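Local coordinates for mitotic checkpoint control protein kinase BUB1 (Drosophila melanogaster, PDB 6JKK) that probably acts as an ATP-dependent protein kinase of the mitotic checkpoint at the kinetochore, this piece being its kinase domain, at residues A[63-75]-A[80-92]. Numbering follows the deposited sequence.
Sequences GKGAYGSVYVGKH and KKVALKQERPTNY
Strands 68-75 and 80-87 pair antiparallel as a beta hairpin, their axes 4.3 Å apart at closest approach, and the pairing runs on to the bond from Arg88 N to Tyr67 O (2.7 Å). In the middle, Tyr71 and Leu84 exchange two bonds, both in the carbonyl planes; at Gly73 the bonding is less regular: Val82 N reaches Gly73 O from well above its carbonyl plane. Glycine gives room here: Leu84 CD1 leans over the opposite backbone, 3.8 Å from Gly73 N, beside Val82 CG2, which covers the same residue. On the face of Ser69, Tyr71, Leu84 and Gln86, a water bonds Ser69 OG and Gln86 OE1 (2.6 Å) and also takes in Arg88 NH1 from beyond the strand end. The Arg88 chain bends back at chi3 (-51°), laying its guanidinium with one face over Tyr67 O while the water sits at its edge. Gln86, extended, spends its amide on the backbone of Lys41 and Leu43 as well. The other face carries Val70, Ala83 and Lys85. Val70 CG2 meets Lys85 CG at 4.2 Å, and beyond this apolar stem the fully extended lysine projects NZ into salt bridges with Glu94 and Asp207. This is the conserved lysine of the protein kinase fold, predicted to bind ATP, and its link to Glu94 of helix 92-104 is consistent with the lysine-glutamate pair seen in active kinases. Before that helix, Asn91 ND2 bonds Glu87 OE1 while its OD1 caps Glu94 N. Within the N-lobe sheet the hairpin lies between strand 54-64, which pairs with 68-75 across the glycine-rich turn, and strand 127-132, whose Ile130 packs on Val82 and Leu84.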
loop_
_atom_site.group_PDB
_atom_site.type_symbol
_atom_site.label_atom_id
_atom_site.label_comp_id
_atom_site.label_asym_id
_atom_site.label_seq_id
_atom_site.Cartn_x
_atom_site.Cartn_y
_atom_site.Cartn_z
ATOM N N GLY A 63 13.559 4.231 -9.569
ATOM C CA GLY A 63 13.493 2.857 -10.024
ATOM C C GLY A 63 13.228 2.822 -11.511
ATOM O O GLY A 63 12.630 3.751 -12.061
ATOM N N LYS A 64 13.668 1.753 -12.165
ATOM C CA LYS A 64 13.555 1.651 -13.612
ATOM C C LYS A 64 13.396 0.191 -14.009
ATOM O O LYS A 64 14.335 -0.595 -13.877
ATOM C CB LYS A 64 14.807 2.243 -14.259
ATOM C CG LYS A 64 14.826 2.240 -15.771
ATOM C CD LYS A 64 16.231 2.541 -16.299
ATOM C CE LYS A 64 16.824 3.799 -15.671
ATOM N NZ LYS A 64 17.656 3.517 -14.453
ATOM N N GLY A 65 12.204 -0.169 -14.479
ATOM C CA GLY A 65 11.902 -1.545 -14.835
ATOM C C GLY A 65 11.719 -1.776 -16.323
ATOM O O GLY A 65 12.052 -0.922 -17.147
ATOM N N ALA A 66 11.189 -2.945 -16.671
ATOM C CA ALA A 66 10.986 -3.314 -18.071
ATOM C C ALA A 66 9.879 -2.498 -18.744
ATOM O O ALA A 66 9.922 -2.248 -19.953
ATOM C CB ALA A 66 10.683 -4.798 -18.175
ATOM N N TYR A 67 8.894 -2.086 -17.953
ATOM C CA TYR A 67 7.717 -1.409 -18.484
ATOM C C TYR A 67 7.467 -0.045 -17.837
ATOM O O TYR A 67 6.369 0.515 -17.941
ATOM C CB TYR A 67 6.494 -2.315 -18.337
ATOM C CG TYR A 67 6.740 -3.709 -18.863
ATOM C CD1 TYR A 67 6.868 -3.939 -20.226
ATOM C CD2 TYR A 67 6.857 -4.792 -17.998
ATOM C CE1 TYR A 67 7.100 -5.206 -20.718
ATOM C CE2 TYR A 67 7.088 -6.067 -18.481
ATOM C CZ TYR A 67 7.209 -6.267 -19.842
ATOM O OH TYR A 67 7.441 -7.532 -20.330
ATOM N N GLY A 68 8.490 0.497 -17.181
ATOM C CA GLY A 68 8.385 1.844 -16.650
ATOM C C GLY A 68 9.510 2.258 -15.726
ATOM O O GLY A 68 10.520 1.563 -15.591
ATOM N N SER A 69 9.322 3.399 -15.073
ATOM C CA SER A 69 10.310 3.917 -14.137
ATOM C C SER A 69 9.638 4.887 -13.178
ATOM O O SER A 69 8.495 5.301 -13.398
ATOM C CB SER A 69 11.436 4.628 -14.897
ATOM O OG SER A 69 10.929 5.727 -15.637
ATOM N N VAL A 70 10.341 5.226 -12.101
ATOM C CA VAL A 70 9.878 6.240 -11.162
ATOM C C VAL A 70 10.995 7.250 -10.972
ATOM O O VAL A 70 12.160 6.874 -10.772
ATOM C CB VAL A 70 9.480 5.631 -9.791
ATOM C CG1 VAL A 70 9.148 6.734 -8.795
ATOM C CG2 VAL A 70 8.287 4.706 -9.942
ATOM N N TYR A 71 10.641 8.528 -11.049
ATOM C CA TYR A 71 11.602 9.615 -10.888
ATOM C C TYR A 71 11.122 10.561 -9.803
ATOM O O TYR A 71 9.915 10.710 -9.597
ATOM C CB TYR A 71 11.764 10.378 -12.209
ATOM C CG TYR A 71 12.748 9.736 -13.164
ATOM C CD1 TYR A 71 12.376 8.655 -13.957
ATOM C CD2 TYR A 71 14.053 10.208 -13.265
ATOM C CE1 TYR A 71 13.284 8.058 -14.822
ATOM C CE2 TYR A 71 14.963 9.624 -14.132
ATOM C CZ TYR A 71 14.573 8.549 -14.905
ATOM O OH TYR A 71 15.479 7.962 -15.761
ATOM N N VAL A 72 12.061 11.180 -9.092
ATOM C CA VAL A 72 11.704 12.222 -8.132
ATOM C C VAL A 72 11.923 13.567 -8.818
ATOM O O VAL A 72 12.869 13.730 -9.595
ATOM C CB VAL A 72 12.509 12.108 -6.808
ATOM C CG1 VAL A 72 14.000 12.049 -7.081
ATOM C CG2 VAL A 72 12.177 13.261 -5.865
ATOM N N GLY A 73 11.023 14.515 -8.571
ATOM C CA GLY A 73 11.148 15.836 -9.154
ATOM C C GLY A 73 10.513 16.889 -8.271
ATOM O O GLY A 73 10.412 16.711 -7.051
ATOM N N LYS A 74 10.086 17.992 -8.874
ATOM C CA LYS A 74 9.443 19.044 -8.099
ATOM C C LYS A 74 8.504 19.892 -8.937
ATOM O O LYS A 74 8.847 20.301 -10.047
ATOM C CB LYS A 74 10.493 19.941 -7.432
ATOM C CG LYS A 74 9.902 21.086 -6.612
ATOM C CD LYS A 74 10.989 21.870 -5.890
ATOM C CE LYS A 74 11.750 20.988 -4.917
ATOM N NZ LYS A 74 12.888 21.714 -4.274
ATOM N N HIS A 75 7.315 20.136 -8.396
ATOM C CA HIS A 75 6.388 21.113 -8.953
ATOM C C HIS A 75 6.922 22.503 -8.603
ATOM O O HIS A 75 6.883 22.916 -7.442
ATOM C CB HIS A 75 4.991 20.901 -8.360
ATOM C CG HIS A 75 3.932 21.783 -8.952
ATOM N ND1 HIS A 75 3.075 22.531 -8.178
ATOM C CD2 HIS A 75 3.588 22.024 -10.239
ATOM C CE1 HIS A 75 2.248 23.204 -8.962
ATOM N NE2 HIS A 75 2.540 22.914 -10.217
ATOM N N LYS A 80 6.569 21.716 -4.185
ATOM C CA LYS A 80 6.176 20.381 -3.767
ATOM C C LYS A 80 7.003 19.310 -4.470
ATOM O O LYS A 80 7.016 19.232 -5.700
ATOM C CB LYS A 80 4.697 20.154 -4.075
ATOM C CG LYS A 80 3.810 20.033 -2.846
ATOM C CD LYS A 80 3.263 21.384 -2.409
ATOM C CE LYS A 80 2.314 21.245 -1.224
ATOM N NZ LYS A 80 1.085 22.068 -1.409
ATOM N N LYS A 81 7.688 18.486 -3.682
ATOM C CA LYS A 81 8.449 17.363 -4.216
ATOM C C LYS A 81 7.497 16.277 -4.686
ATOM O O LYS A 81 6.618 15.847 -3.934
ATOM C CB LYS A 81 9.376 16.782 -3.153
ATOM C CG LYS A 81 10.755 17.411 -3.092
ATOM C CD LYS A 81 11.718 16.452 -2.413
ATOM C CE LYS A 81 12.944 17.169 -1.888
ATOM N NZ LYS A 81 13.880 16.224 -1.211
ATOM N N VAL A 82 7.677 15.826 -5.922
ATOM C CA VAL A 82 6.753 14.861 -6.503
ATOM C C VAL A 82 7.457 13.585 -6.967
ATOM O O VAL A 82 8.667 13.581 -7.219
ATOM C CB VAL A 82 5.955 15.495 -7.677
ATOM C CG1 VAL A 82 5.116 16.669 -7.189
ATOM C CG2 VAL A 82 6.893 15.951 -8.784
ATOM N N ALA A 83 6.697 12.499 -7.054
ATOM C CA ALA A 83 7.168 11.292 -7.716
ATOM C C ALA A 83 6.522 11.264 -9.083
ATOM O O ALA A 83 5.318 11.515 -9.205
ATOM C CB ALA A 83 6.764 10.058 -6.937
ATOM N N LEU A 84 7.310 10.956 -10.106
ATOM C CA LEU A 84 6.766 10.796 -11.446
ATOM C C LEU A 84 6.849 9.330 -11.835
ATOM O O LEU A 84 7.942 8.760 -11.907
ATOM C CB LEU A 84 7.523 11.676 -12.452
ATOM C CG LEU A 84 7.589 13.158 -12.069
ATOM C CD1 LEU A 84 8.959 13.507 -11.544
ATOM C CD2 LEU A 84 7.221 14.077 -13.226
ATOM N N LYS A 85 5.692 8.717 -12.065
ATOM C CA LYS A 85 5.646 7.301 -12.406
ATOM C C LYS A 85 5.226 7.115 -13.849
ATOM O O LYS A 85 4.113 7.497 -14.243
ATOM C CB LYS A 85 4.673 6.557 -11.491
ATOM C CG LYS A 85 4.559 5.068 -11.797
ATOM C CD LYS A 85 3.533 4.411 -10.889
ATOM C CE LYS A 85 3.396 2.926 -11.169
ATOM N NZ LYS A 85 2.535 2.284 -10.130
ATOM N N GLN A 86 6.125 6.527 -14.631
ATOM C CA GLN A 86 5.875 6.282 -16.041
ATOM C C GLN A 86 5.627 4.803 -16.275
ATOM O O GLN A 86 6.331 3.954 -15.718
ATOM C CB GLN A 86 7.075 6.729 -16.867
ATOM C CG GLN A 86 6.880 6.545 -18.373
ATOM C CD GLN A 86 7.814 7.414 -19.186
ATOM O OE1 GLN A 86 9.036 7.325 -19.063
ATOM N NE2 GLN A 86 7.238 8.276 -20.015
ATOM N N GLU A 87 4.623 4.480 -17.084
ATOM C CA GLU A 87 4.374 3.077 -17.398
ATOM C C GLU A 87 3.948 2.869 -18.844
ATOM O O GLU A 87 3.196 3.669 -19.402
ATOM C CB GLU A 87 3.337 2.477 -16.440
ATOM C CG GLU A 87 3.075 0.991 -16.677
ATOM C CD GLU A 87 2.169 0.371 -15.630
ATOM O OE1 GLU A 87 1.950 1.000 -14.572
ATOM O OE2 GLU A 87 1.676 -0.750 -15.872
ATOM N N ARG A 88 4.448 1.783 -19.436
ATOM C CA ARG A 88 4.042 1.323 -20.762
ATOM C C ARG A 88 3.539 -0.119 -20.650
ATOM O O ARG A 88 4.168 -0.945 -19.985
ATOM C CB ARG A 88 5.218 1.387 -21.744
ATOM C CG ARG A 88 5.793 2.790 -21.947
ATOM C CD ARG A 88 7.116 2.772 -22.701
ATOM N NE ARG A 88 8.036 1.823 -22.088
ATOM C CZ ARG A 88 8.859 2.113 -21.084
ATOM N NH1 ARG A 88 8.900 3.342 -20.579
ATOM N NH2 ARG A 88 9.647 1.170 -20.586
ATOM N N PRO A 89 2.377 -0.419 -21.255
ATOM C CA PRO A 89 1.488 0.539 -21.924
ATOM C C PRO A 89 0.798 1.420 -20.897
ATOM O O PRO A 89 0.942 1.194 -19.698
ATOM C CB PRO A 89 0.455 -0.364 -22.602
ATOM C CG PRO A 89 0.407 -1.579 -21.741
ATOM C CD PRO A 89 1.821 -1.784 -21.265
ATOM N N THR A 90 0.076 2.421 -21.375
ATOM C CA THR A 90 -0.648 3.349 -20.511
ATOM C C THR A 90 -1.500 2.594 -19.495
ATOM O O THR A 90 -2.290 1.721 -19.865
ATOM C CB THR A 90 -1.532 4.265 -21.369
ATOM O OG1 THR A 90 -0.744 4.820 -22.434
ATOM C CG2 THR A 90 -2.139 5.384 -20.537
ATOM N N ASN A 91 -1.309 2.899 -18.213
ATOM C CA ASN A 91 -2.106 2.273 -17.167
ATOM C C ASN A 91 -3.290 3.170 -16.813
ATOM O O ASN A 91 -3.221 3.980 -15.883
ATOM C CB ASN A 91 -1.244 1.969 -15.937
ATOM C CG ASN A 91 -1.912 0.993 -14.982
ATOM O OD1 ASN A 91 -3.140 0.874 -14.951
ATOM N ND2 ASN A 91 -1.106 0.286 -14.198
ATOM N N TYR A 92 -4.366 3.048 -17.584
ATOM C CA TYR A 92 -5.573 3.823 -17.318
ATOM C C TYR A 92 -6.180 3.358 -16.007
ATOM O O TYR A 92 -6.718 4.159 -15.240
ATOM C CB TYR A 92 -6.589 3.637 -18.444
ATOM C CG TYR A 92 -6.123 4.156 -19.783
ATOM C CD1 TYR A 92 -6.244 5.500 -20.107
ATOM C CD2 TYR A 92 -5.559 3.300 -20.725
ATOM C CE1 TYR A 92 -5.822 5.978 -21.330
ATOM C CE2 TYR A 92 -5.136 3.771 -21.956
ATOM C CZ TYR A 92 -5.269 5.113 -22.244
ATOM O OH TYR A 92 -4.847 5.606 -23.455
HETATM O O HOH W 1 9.984 5.086 -18.229
#